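Local coordinates for protein type IV pilin structural subunit (Pseudomonas aeruginosa, PDB 3JYZ) that probably assembles, as the structural subunit, into type IV pili, the thin filaments that this bacterium extends from its cell surface, at residues Lys22-Ser26 with Thr114-Ala118; Ala39-Asn44 with Val60-Asn66; Ile89-Tyr93 with Phe132-Gly138; Thr120-Thr126 with Ala145-Arg150. Residues are numbered along the deposited sequence.

Interaction 1: Lys22-Ser26 with Thr114-Ala118; sequences KLMIS and TIDWA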
loop_
_atom_site.group_PDB
_atom_site.type_symbol
_atom_site.label_atom_id
_atom_site.label_comp_id
_atom_site.label_asym_id
_atom_site.label_seq_id
_atom_site.Cartn_x
_atom_site.Cartn_y
_atom_site.Cartn_z
ATOM N N LYS A 22 -3.087 -6.636 -3.541
ATOM C CA LYS A 22 -3.967 -5.896 -4.445
ATOM C C LYS A 22 -4.872 -6.857 -5.201
ATOM O O LYS A 22 -6.073 -6.608 -5.357
ATOM C CB LYS A 22 -3.147 -5.082 -5.444
ATOM C CG LYS A 22 -2.360 -3.937 -4.818
ATOM C CD LYS A 22 -1.690 -3.133 -5.919
ATOM C CE LYS A 22 -0.933 -1.937 -5.381
ATOM N NZ LYS A 22 -0.291 -1.204 -6.513
ATOM N N LEU A 23 -4.294 -7.956 -5.670
ATOM C CA LEU A 23 -5.051 -8.950 -6.419
ATOM C C LEU A 23 -6.130 -9.571 -5.544
ATOM O O LEU A 23 -7.275 -9.706 -5.979
ATOM C CB LEU A 23 -4.125 -10.042 -6.960
ATOM C CG LEU A 23 -4.787 -11.082 -7.869
ATOM C CD1 LEU A 23 -5.459 -10.416 -9.070
ATOM C CD2 LEU A 23 -3.761 -12.116 -8.317
HETATM N N MSE A 24 -5.770 -9.951 -4.316
HETATM C CA MSE A 24 -6.738 -10.543 -3.390
HETATM C C MSE A 24 -7.899 -9.595 -3.105
HETATM O O MSE A 24 -9.050 -10.010 -3.041
HETATM C CB MSE A 24 -6.077 -10.965 -2.071
HETATM C CG MSE A 24 -7.082 -11.422 -1.002
HETATM SE SE MSE A 24 -6.230 -11.992 0.680
HETATM C CE MSE A 24 -5.147 -13.474 -0.042
ATOM N N ILE A 25 -7.596 -8.318 -2.920
ATOM C CA ILE A 25 -8.647 -7.337 -2.679
ATOM C C ILE A 25 -9.578 -7.249 -3.890
ATOM O O ILE A 25 -10.798 -7.224 -3.741
ATOM C CB ILE A 25 -8.057 -5.960 -2.317
ATOM C CG1 ILE A 25 -7.471 -6.006 -0.906
ATOM C CG2 ILE A 25 -9.127 -4.879 -2.404
ATOM C CD1 ILE A 25 -6.500 -4.892 -0.616
ATOM N N SER A 26 -8.995 -7.229 -5.083
ATOM C CA SER A 26 -9.770 -7.164 -6.320
ATOM C C SER A 26 -10.738 -8.328 -6.470
ATOM O O SER A 26 -11.905 -8.135 -6.821
ATOM C CB SER A 26 -8.833 -7.140 -7.527
ATOM O OG SER A 26 -9.585 -7.144 -8.731
ATOM N N THR A 114 -13.520 -0.201 -10.991
ATOM C CA THR A 114 -12.198 -0.800 -10.903
ATOM C C THR A 114 -11.434 -0.163 -9.742
ATOM O O THR A 114 -11.797 0.910 -9.267
ATOM C CB THR A 114 -11.428 -0.624 -12.211
ATOM O OG1 THR A 114 -11.593 0.720 -12.669
ATOM C CG2 THR A 114 -11.969 -1.577 -13.270
ATOM N N ILE A 115 -10.391 -0.838 -9.280
ATOM C CA ILE A 115 -9.647 -0.375 -8.113
ATOM C C ILE A 115 -8.346 0.320 -8.508
ATOM O O ILE A 115 -7.535 -0.228 -9.258
ATOM C CB ILE A 115 -9.356 -1.541 -7.153
ATOM C CG1 ILE A 115 -10.675 -2.239 -6.778
ATOM C CG2 ILE A 115 -8.591 -1.051 -5.921
ATOM C CD1 ILE A 115 -10.512 -3.413 -5.835
ATOM N N ASP A 116 -8.169 1.535 -7.999
ATOM C CA ASP A 116 -6.970 2.328 -8.242
ATOM C C ASP A 116 -6.207 2.439 -6.930
ATOM O O ASP A 116 -6.806 2.518 -5.858
ATOM C CB ASP A 116 -7.334 3.737 -8.720
ATOM C CG ASP A 116 -8.072 3.743 -10.049
ATOM O OD1 ASP A 116 -7.926 2.781 -10.831
ATOM O OD2 ASP A 116 -8.794 4.729 -10.301
ATOM N N TRP A 117 -4.883 2.442 -7.012
ATOM C CA TRP A 117 -4.051 2.523 -5.828
ATOM C C TRP A 117 -3.140 3.736 -5.875
ATOM O O TRP A 117 -2.513 4.023 -6.904
ATOM C CB TRP A 117 -3.197 1.262 -5.700
ATOM C CG TRP A 117 -3.974 0.030 -5.359
ATOM C CD1 TRP A 117 -4.584 -0.829 -6.232
ATOM C CD2 TRP A 117 -4.207 -0.494 -4.051
ATOM N NE1 TRP A 117 -5.192 -1.856 -5.538
ATOM C CE2 TRP A 117 -4.972 -1.670 -4.192
ATOM C CE3 TRP A 117 -3.848 -0.080 -2.762
ATOM C CZ2 TRP A 117 -5.385 -2.430 -3.103
ATOM C CZ3 TRP A 117 -4.251 -0.837 -1.680
ATOM C CH2 TRP A 117 -5.012 -1.999 -1.856
ATOM N N ALA A 118 -3.078 4.442 -4.753
ATOM C CA ALA A 118 -2.148 5.546 -4.554
ATOM C C ALA A 118 -1.035 5.105 -3.614
ATOM O O ALA A 118 -1.307 4.504 -2.567
ATOM C CB ALA A 118 -2.885 6.742 -3.963
HETATM O O HOH W 1 -6.788 -4.122 -6.377
#
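This is a helix-on-sheet contact near the protein surface, where the C-terminal part of helix 4-28 packs against strand 114-120. The two short segments run roughly antiparallel, at 151°, with their axes 10.0 Å apart, and bury 270 Å² together. I115 and W117, alternate residues of the strand, both direct CA-to-CB toward the helix; W117 lies level with K22 (CA atoms 8.5 Å apart) and I115 with S26 (7.0 Å). The extended side chain of K22 runs over one face of the indole: its CG is 3.5 Å from W117 CE2, and its CD makes a CH-pi contact 3.7 Å from the centroid of the five-membered ring, 10° off the normal. Beyond it K22 NZ, 4.5 Å from that centroid and 32° off the normal, forms an off-centre cation-pi interaction. Laying a long N-terminal helix against an antiparallel sheet is the basic layout of the type IV pilin fold. At the indole edge I25 CD1 approaches W117 CH2 to 3.5 Å, while I25 CG2 meets I115 CD1 at 4.0 Å. The polar link is indirect: one water donates to K22 O at 2.8 Å and accepts from W117 NE1 at 2.9 Å.

Interaction 2: Ala39-Asn44 with Val60-Asn66; sequences ATTTWN and VLMDAGN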
loop_
_atom_site.group_PDB
_atom_site.type_symbol
_atom_site.label_atom_id
_atom_site.label_comp_id
_atom_site.label_asym_id
_atom_site.label_seq_id
_atom_site.Cartn_x
_atom_site.Cartn_y
_atom_site.Cartn_z
ATOM N N ALA A 39 -10.956 -10.530 3.725
ATOM C CA ALA A 39 -9.709 -10.427 2.975
ATOM C C ALA A 39 -8.595 -9.863 3.860
ATOM O O ALA A 39 -7.462 -10.337 3.822
ATOM C CB ALA A 39 -9.910 -9.560 1.735
ATOM N N THR A 40 -8.929 -8.854 4.656
ATOM C CA THR A 40 -7.989 -8.294 5.619
ATOM C C THR A 40 -7.473 -9.377 6.570
ATOM O O THR A 40 -6.270 -9.495 6.803
ATOM C CB THR A 40 -8.652 -7.157 6.415
ATOM O OG1 THR A 40 -9.022 -6.109 5.506
ATOM C CG2 THR A 40 -7.714 -6.599 7.486
ATOM N N THR A 41 -8.380 -10.173 7.116
ATOM C CA THR A 41 -7.971 -11.233 8.026
ATOM C C THR A 41 -7.103 -12.276 7.333
ATOM O O THR A 41 -6.069 -12.687 7.860
ATOM C CB THR A 41 -9.206 -11.899 8.641
ATOM O OG1 THR A 41 -9.888 -10.937 9.450
ATOM C CG2 THR A 41 -8.805 -13.086 9.508
ATOM N N THR A 42 -7.523 -12.704 6.147
ATOM C CA THR A 42 -6.790 -13.710 5.389
ATOM C C THR A 42 -5.380 -13.238 5.056
ATOM O O THR A 42 -4.400 -13.951 5.293
ATOM C CB THR A 42 -7.530 -14.037 4.081
ATOM O OG1 THR A 42 -8.830 -14.541 4.404
ATOM C CG2 THR A 42 -6.764 -15.067 3.260
ATOM N N TRP A 43 -5.275 -12.029 4.511
ATOM C CA TRP A 43 -3.970 -11.501 4.142
ATOM C C TRP A 43 -3.034 -11.383 5.348
ATOM O O TRP A 43 -1.882 -11.836 5.312
ATOM C CB TRP A 43 -4.081 -10.126 3.454
ATOM C CG TRP A 43 -2.718 -9.618 3.127
ATOM C CD1 TRP A 43 -1.954 -8.768 3.872
ATOM C CD2 TRP A 43 -1.929 -9.994 2.000
ATOM N NE1 TRP A 43 -0.732 -8.578 3.259
ATOM C CE2 TRP A 43 -0.692 -9.325 2.114
ATOM C CE3 TRP A 43 -2.152 -10.835 0.903
ATOM C CZ2 TRP A 43 0.317 -9.463 1.157
ATOM C CZ3 TRP A 43 -1.147 -10.974 -0.041
ATOM C CH2 TRP A 43 0.074 -10.291 0.094
ATOM N N ASN A 44 -3.527 -10.755 6.411
ATOM C CA ASN A 44 -2.681 -10.422 7.556
ATOM C C ASN A 44 -2.159 -11.653 8.288
ATOM O O ASN A 44 -1.132 -11.571 8.954
ATOM C CB ASN A 44 -3.405 -9.484 8.531
ATOM C CG ASN A 44 -3.529 -8.063 8.000
ATOM O OD1 ASN A 44 -4.293 -7.250 8.534
ATOM N ND2 ASN A 44 -2.777 -7.759 6.961
ATOM N N VAL A 60 3.899 -6.446 5.231
ATOM C CA VAL A 60 2.965 -5.824 4.300
ATOM C C VAL A 60 1.606 -6.107 4.912
ATOM O O VAL A 60 1.108 -7.228 4.825
ATOM C CB VAL A 60 3.053 -6.486 2.915
ATOM C CG1 VAL A 60 2.065 -5.844 1.950
ATOM C CG2 VAL A 60 4.488 -6.400 2.372
ATOM N N LEU A 61 1.024 -5.106 5.565
ATOM C CA LEU A 61 -0.179 -5.347 6.361
ATOM C C LEU A 61 -1.350 -4.479 5.931
ATOM O O LEU A 61 -1.196 -3.279 5.685
ATOM C CB LEU A 61 0.112 -5.124 7.849
ATOM C CG LEU A 61 0.963 -6.219 8.497
ATOM C CD1 LEU A 61 1.457 -5.759 9.862
ATOM C CD2 LEU A 61 0.198 -7.537 8.614
HETATM N N MSE A 62 -2.530 -5.088 5.869
HETATM C CA MSE A 62 -3.757 -4.342 5.627
HETATM C C MSE A 62 -4.288 -3.768 6.933
HETATM O O MSE A 62 -4.210 -4.398 7.984
HETATM C CB MSE A 62 -4.811 -5.239 4.994
HETATM C CG MSE A 62 -4.436 -5.680 3.605
HETATM SE SE MSE A 62 -5.743 -6.875 2.803
HETATM C CE MSE A 62 -7.281 -5.707 2.730
ATOM N N ASP A 63 -4.817 -2.556 6.859
ATOM C CA ASP A 63 -5.311 -1.872 8.045
ATOM C C ASP A 63 -6.243 -2.775 8.855
ATOM O O ASP A 63 -7.153 -3.388 8.299
ATOM C CB ASP A 63 -6.037 -0.610 7.595
ATOM C CG ASP A 63 -6.526 0.221 8.747
ATOM O OD1 ASP A 63 -7.638 -0.061 9.241
ATOM O OD2 ASP A 63 -5.819 1.174 9.130
ATOM N N ALA A 64 -6.023 -2.846 10.167
ATOM C CA ALA A 64 -6.800 -3.760 11.000
ATOM C C ALA A 64 -8.267 -3.343 11.099
ATOM O O ALA A 64 -9.122 -4.153 11.457
ATOM C CB ALA A 64 -6.177 -3.875 12.396
ATOM N N GLY A 65 -8.549 -2.090 10.767
ATOM C CA GLY A 65 -9.913 -1.585 10.759
ATOM C C GLY A 65 -10.616 -1.819 9.435
ATOM O O GLY A 65 -11.661 -1.227 9.162
ATOM N N ASN A 66 -10.021 -2.663 8.596
ATOM C CA ASN A 66 -10.679 -3.142 7.384
ATOM C C ASN A 66 -10.893 -2.083 6.305
ATOM O O ASN A 66 -11.844 -2.170 5.522
ATOM C CB ASN A 66 -11.995 -3.845 7.747
ATOM C CG ASN A 66 -11.784 -4.953 8.764
ATOM O OD1 ASN A 66 -12.263 -4.874 9.905
ATOM N ND2 ASN A 66 -11.043 -5.976 8.371
HETATM O O HOH W 2 -7.834 -3.627 5.606
HETATM O O HOH W 3 -10.460 -8.210 9.719
#
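Helix 33-49 packs on the end of strand 57-62, an edge strand of the antiparallel pilin sheet, and on the type I turn D63-N66 that follows. Helix and strand run nearly antiparallel (160°), their axes 7.8 Å apart. Apolar contact centres on selenomethionine M62, whose SE lies 3.7 Å from W43 CB and 4.8 Å from the centroid of the W43 five-membered ring, an oblique Met-aromatic contact. W43 CZ2 touches V60 CG1 at 4.1 Å. I25 of helix 4-28 also packs on M62, which fills the junction between both helices and the sheet. The M62 methyl CE lies 3.3 Å from T40 OG1. W43 NE1 donates a hydrogen bond to V60 O, 2.8 Å at 157°. The turn carries an Asx turn, G65 N donating to D63 OD1 at 2.7 Å. Waters add polar links: one donates to T40 OG1, itself bonded to L36 O, and to D63 O, while another lies 2.8 Å from T41 OG1 and accepts from N66 ND2 at 2.7 Å.

Interaction 3: Ile89-Tyr93 with Phe132-Gly138; sequences ILSPY and FTGMAAG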
loop_
_atom_site.group_PDB
_atom_site.type_symbol
_atom_site.label_atom_id
_atom_site.label_comp_id
_atom_site.label_asym_id
_atom_site.label_seq_id
_atom_site.Cartn_x
_atom_site.Cartn_y
_atom_site.Cartn_z
ATOM N N ILE A 89 2.700 3.699 2.169
ATOM C CA ILE A 89 1.275 3.445 2.300
ATOM C C ILE A 89 0.663 3.274 0.908
ATOM O O ILE A 89 0.912 4.086 0.015
ATOM C CB ILE A 89 0.557 4.607 3.004
ATOM C CG1 ILE A 89 1.258 4.982 4.316
ATOM C CG2 ILE A 89 -0.919 4.260 3.220
ATOM C CD1 ILE A 89 1.300 3.876 5.321
ATOM N N LEU A 90 -0.114 2.212 0.721
ATOM C CA LEU A 90 -0.867 2.002 -0.514
ATOM C C LEU A 90 -2.353 2.123 -0.182
ATOM O O LEU A 90 -2.885 1.330 0.592
ATOM C CB LEU A 90 -0.579 0.627 -1.123
ATOM C CG LEU A 90 0.891 0.219 -1.254
ATOM C CD1 LEU A 90 1.047 -1.154 -1.922
ATOM C CD2 LEU A 90 1.697 1.254 -2.010
ATOM N N SER A 91 -3.016 3.112 -0.777
ATOM C CA SER A 91 -4.407 3.423 -0.450
ATOM C C SER A 91 -5.293 3.133 -1.659
ATOM O O SER A 91 -5.060 3.675 -2.741
ATOM C CB SER A 91 -4.527 4.898 -0.058
ATOM O OG SER A 91 -3.717 5.201 1.073
ATOM N N PRO A 92 -6.302 2.264 -1.491
ATOM C CA PRO A 92 -7.169 1.870 -2.613
ATOM C C PRO A 92 -8.437 2.717 -2.773
ATOM O O PRO A 92 -9.019 3.193 -1.792
ATOM C CB PRO A 92 -7.566 0.431 -2.267
ATOM C CG PRO A 92 -7.485 0.363 -0.767
ATOM C CD PRO A 92 -6.538 1.449 -0.284
ATOM N N TYR A 93 -8.859 2.877 -4.028
ATOM C CA TYR A 93 -10.060 3.631 -4.381
ATOM C C TYR A 93 -10.831 2.872 -5.439
ATOM O O TYR A 93 -10.254 2.157 -6.241
ATOM C CB TYR A 93 -9.682 5.006 -4.945
ATOM C CG TYR A 93 -8.946 5.851 -3.944
ATOM C CD1 TYR A 93 -7.596 5.635 -3.683
ATOM C CD2 TYR A 93 -9.605 6.844 -3.231
ATOM C CE1 TYR A 93 -6.927 6.393 -2.744
ATOM C CE2 TYR A 93 -8.936 7.612 -2.286
ATOM C CZ TYR A 93 -7.593 7.379 -2.048
ATOM O OH TYR A 93 -6.914 8.142 -1.111
ATOM N N PHE A 132 -5.473 11.683 -6.808
ATOM C CA PHE A 132 -5.890 11.023 -5.579
ATOM C C PHE A 132 -5.893 12.005 -4.420
ATOM O O PHE A 132 -5.048 12.893 -4.343
ATOM C CB PHE A 132 -4.940 9.892 -5.211
ATOM C CG PHE A 132 -4.956 8.730 -6.150
ATOM C CD1 PHE A 132 -3.994 8.603 -7.141
ATOM C CD2 PHE A 132 -5.899 7.732 -6.014
ATOM C CE1 PHE A 132 -3.990 7.508 -7.998
ATOM C CE2 PHE A 132 -5.902 6.638 -6.852
ATOM C CZ PHE A 132 -4.949 6.514 -7.850
ATOM N N THR A 133 -6.842 11.936 -3.397
ATOM C CA THR A 133 -6.923 12.729 -2.188
ATOM C C THR A 133 -7.190 11.832 -0.968
ATOM O O THR A 133 -7.803 10.779 -1.094
ATOM C CB THR A 133 -8.030 13.796 -2.366
ATOM O OG1 THR A 133 -9.280 13.157 -2.629
ATOM C CG2 THR A 133 -7.677 14.771 -3.458
ATOM N N GLY A 134 -6.765 12.287 0.082
ATOM C CA GLY A 134 -7.091 11.659 1.357
ATOM C C GLY A 134 -6.131 10.615 1.921
ATOM O O GLY A 134 -6.395 10.048 2.986
HETATM N N MSE A 135 -5.019 10.361 1.238
HETATM C CA MSE A 135 -4.093 9.304 1.662
HETATM C C MSE A 135 -3.355 9.646 2.937
HETATM O O MSE A 135 -2.906 10.773 3.113
HETATM C CB MSE A 135 -3.014 9.051 0.604
HETATM C CG MSE A 135 -3.518 8.678 -0.755
HETATM SE SE MSE A 135 -3.938 10.280 -1.790
HETATM C CE MSE A 135 -2.171 11.109 -1.862
ATOM N N ALA A 136 -3.183 8.655 3.803
ATOM C CA ALA A 136 -2.252 8.794 4.917
ATOM C C ALA A 136 -0.827 8.921 4.382
ATOM O O ALA A 136 -0.531 8.519 3.256
ATOM C CB ALA A 136 -2.357 7.608 5.851
ATOM N N ALA A 137 0.064 9.469 5.199
ATOM C CA ALA A 137 1.445 9.633 4.777
ATOM C C ALA A 137 2.299 8.443 5.194
ATOM O O ALA A 137 2.138 7.901 6.285
ATOM C CB ALA A 137 2.022 10.917 5.351
ATOM N N GLY A 138 3.202 8.031 4.313
ATOM C CA GLY A 138 4.238 7.084 4.678
ATOM C C GLY A 138 5.426 7.819 5.283
ATOM O O GLY A 138 5.310 8.994 5.664
HETATM O O HOH W 4 -4.609 6.161 3.482
#
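The irregular segment 132-138 lies along strand 87-95 and follows its course in reverse, with CA separations of 5.3 Å at I89-G138, 6.3 Å at S91-M135 and 8.6 Å at Y93-F132. Three alternate strand residues, I89, S91 and Y93, send CA-to-CB toward it, a row of unequal knobs. The widening separation matches them: Y93, the bulkiest, stands where the backbones are furthest apart. Its ring fits against F132, with Y93 CD1 3.6 Å from F132 CD2, centroids 5.3 Å apart and planes at an oblique 51°; M135 CG meets its edge, 3.5 Å from Y93 OH. At the narrow end I89 fits mainly against backbone, its CG1 3.6 Å from both A137 O and G138 N, with CG2 4.5 Å from A136 CB. An ideal CB on G138 would sit 3.5 Å from I89 N. Between these ends the small S91 leaves a gap taken by a water, 2.7 Å from S91 OG and accepting from A136 N at 2.9 Å. The segment lines one face of the pilin sheet; L90 and P92 point away from it, and L90 packs on helix 4-28. Y93 OH donates to T133 O at 2.8 Å. The contact thus combines apolar side-chain packing, chiefly Y93 on F132, with two polar links that serve main-chain groups, T133 O and A136 N, of a segment without regular secondary structure.

Interaction 4: Thr120-Thr126 with Ala145-Arg150; sequences TSASNAT and APAQCR. With SO4 (sulfate ion), chain B.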
loop_
_atom_site.group_PDB
_atom_site.type_symbol
_atom_site.label_atom_id
_atom_site.label_comp_id
_atom_site.label_asym_id
_atom_site.label_seq_id
_atom_site.Cartn_x
_atom_site.Cartn_y
_atom_site.Cartn_z
ATOM N N THR A 120 2.046 6.431 -1.217
ATOM C CA THR A 120 2.605 7.583 -0.591
ATOM C C THR A 120 3.818 7.230 0.336
ATOM O O THR A 120 3.836 6.232 0.959
ATOM C CB THR A 120 1.556 8.381 0.219
ATOM O OG1 THR A 120 0.914 7.500 1.115
ATOM C CG2 THR A 120 0.536 9.014 -0.691
ATOM N N SER A 121 4.797 8.092 0.321
ATOM C CA SER A 121 5.959 8.011 1.178
ATOM C C SER A 121 5.878 9.219 2.130
ATOM O O SER A 121 4.855 9.688 2.417
ATOM C CB SER A 121 7.221 8.108 0.326
ATOM O OG SER A 121 7.271 9.348 -0.300
ATOM N N ALA A 122 7.006 9.715 2.566
ATOM C CA ALA A 122 6.958 10.981 3.256
ATOM C C ALA A 122 6.337 12.123 2.407
ATOM O O ALA A 122 5.943 13.122 2.940
ATOM C CB ALA A 122 8.393 11.355 3.703
ATOM N N SER A 123 6.334 11.941 1.104
ATOM C CA SER A 123 5.656 12.873 0.209
ATOM C C SER A 123 4.594 12.155 -0.644
ATOM O O SER A 123 4.559 10.984 -0.737
ATOM C CB SER A 123 6.603 13.681 -0.649
ATOM O OG SER A 123 7.493 12.883 -1.301
ATOM N N ASN A 124 3.732 12.946 -1.248
ATOM C CA ASN A 124 2.618 12.444 -1.988
ATOM C C ASN A 124 2.348 13.221 -3.287
ATOM O O ASN A 124 1.251 13.302 -3.730
ATOM C CB ASN A 124 1.357 12.466 -1.149
ATOM C CG ASN A 124 0.893 13.848 -0.816
ATOM O OD1 ASN A 124 1.371 14.782 -1.273
ATOM N ND2 ASN A 124 -0.068 13.914 0.036
ATOM N N ALA A 125 3.408 13.720 -3.874
ATOM C CA ALA A 125 3.255 14.552 -5.064
ATOM C C ALA A 125 2.719 13.777 -6.268
ATOM O O ALA A 125 1.931 14.312 -7.049
ATOM C CB ALA A 125 4.573 15.240 -5.422
ATOM N N THR A 126 3.151 12.533 -6.442
ATOM C CA THR A 126 2.729 11.775 -7.610
ATOM C C THR A 126 1.268 11.392 -7.512
ATOM O O THR A 126 0.507 11.620 -8.448
ATOM C CB THR A 126 3.602 10.532 -7.807
ATOM O OG1 THR A 126 4.947 10.954 -8.040
ATOM C CG2 THR A 126 3.114 9.702 -8.990
ATOM N N ALA A 145 12.443 6.949 -2.449
ATOM C CA ALA A 145 11.225 6.318 -2.949
ATOM C C ALA A 145 11.175 6.330 -4.467
ATOM O O ALA A 145 11.592 7.308 -5.090
ATOM C CB ALA A 145 10.018 7.033 -2.382
ATOM N N PRO A 146 10.647 5.256 -5.072
ATOM C CA PRO A 146 10.471 5.278 -6.525
ATOM C C PRO A 146 9.394 6.291 -6.911
ATOM O O PRO A 146 8.601 6.701 -6.062
ATOM C CB PRO A 146 10.027 3.852 -6.851
ATOM C CG PRO A 146 9.345 3.382 -5.608
ATOM C CD PRO A 146 10.090 4.035 -4.456
ATOM N N ALA A 147 9.360 6.678 -8.180
ATOM C CA ALA A 147 8.493 7.758 -8.643
ATOM C C ALA A 147 7.018 7.698 -8.207
ATOM O O ALA A 147 6.433 8.720 -7.829
ATOM C CB ALA A 147 8.593 7.879 -10.174
ATOM N N GLN A 148 6.406 6.526 -8.264
ATOM C CA GLN A 148 4.973 6.483 -7.984
ATOM C C GLN A 148 4.644 6.742 -6.520
ATOM O O GLN A 148 3.477 6.943 -6.182
ATOM C CB GLN A 148 4.342 5.169 -8.429
ATOM C CG GLN A 148 4.812 3.965 -7.658
ATOM C CD GLN A 148 6.007 3.316 -8.302
ATOM O OE1 GLN A 148 6.963 3.988 -8.692
ATOM N NE2 GLN A 148 5.961 1.995 -8.428
ATOM N N CYS A 149 5.656 6.764 -5.667
ATOM C CA CYS A 149 5.468 6.988 -4.240
ATOM C C CYS A 149 6.004 8.302 -3.707
ATOM O O CYS A 149 5.867 8.546 -2.589
ATOM C CB CYS A 149 6.142 5.904 -3.434
ATOM S SG CYS A 149 5.579 4.187 -3.845
ATOM N N ARG A 150 6.593 9.126 -4.568
ATOM C CA ARG A 150 7.023 10.473 -4.214
ATOM C C ARG A 150 5.876 11.477 -4.339
ATOM O O ARG A 150 4.870 11.101 -4.821
ATOM C CB ARG A 150 8.168 10.948 -5.114
ATOM C CG ARG A 150 9.408 10.121 -4.959
ATOM C CD ARG A 150 10.669 10.725 -5.567
ATOM N NE ARG A 150 10.635 10.792 -7.001
ATOM C CZ ARG A 150 11.165 9.900 -7.814
ATOM N NH1 ARG A 150 11.766 8.853 -7.342
ATOM N NH2 ARG A 150 11.088 10.063 -9.131
ATOM O OXT ARG A 150 6.008 12.637 -3.948
HETATM S S SO4 B . 12.768 6.864 -10.372
HETATM O O1 SO4 B . 14.317 6.461 -10.219
HETATM O O2 SO4 B . 12.306 6.087 -11.445
HETATM O O3 SO4 B . 12.206 6.605 -9.120
HETATM O O4 SO4 B . 12.827 8.273 -10.726
#
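The C-terminal tail 145-150 docks on segment 120-126 through a polar network centred on the terminal carboxylate of R150. Its OXT accepts from A125 N at 2.8 Å and from S123 OG at 3.0 Å, and its O accepts from T126 N at 2.8 Å and 168°. Two main-chain NH groups at the start of helix 125-129, which have no preceding helical turn to supply carbonyl acceptors, are satisfied by the carboxylate. N124, in the N-cap position, makes no capping bond with its side chain. T126 OG1 donates to A147 O at 2.7 Å, and S121 OG, 2.8 Å from C149 O, accepts from S123 N at 3.1 Å in an ST turn. The R150 guanidinium faces elsewhere: NH1 donates to A145 O at 2.7 Å and to sulfate O3 at 2.9 Å, and NH2 to sulfate O4 at 3.0 Å. This ion, probably from the crystallisation liquor, also takes a bond from R8. The C119-C149 disulfide closes the C-terminal loop characteristic of Pseudomonas type IV pilins. It ties the tail to strand 114-120, whose T120 pairs with I89 of strand 87-95, while P146 and Q148 pack against helix 4-28 and A125 and T126 start helix 125-129.

Overall arrangement
Interactions 1, 2 and 3 all reach the same antiparallel sheet. Interaction 1 is a surface contact; the other three are partly buried. Interactions 1 and 2 place successive helices, 4-28 and 33-49, on it and touch where I25 CD1 meets M62 CE at 3.5 Å. Interactions 1 and 3 use neighbouring, hydrogen-bonded strands, 114-120 and 87-95, W117 packing on L90 and P92. Interaction 3 meets interaction 4 at T120, whose OG1 lies 2.8 Å from A136 O. The chemistry shifts: tryptophan serves both helix contacts, from the strand in interaction 1 and the helix in interaction 2, mixed apolar and water-mediated fitting marks the loop, and carboxylate hydrogen bonds hold the C-terminal tail, about 22 Å from interaction 2 between centres.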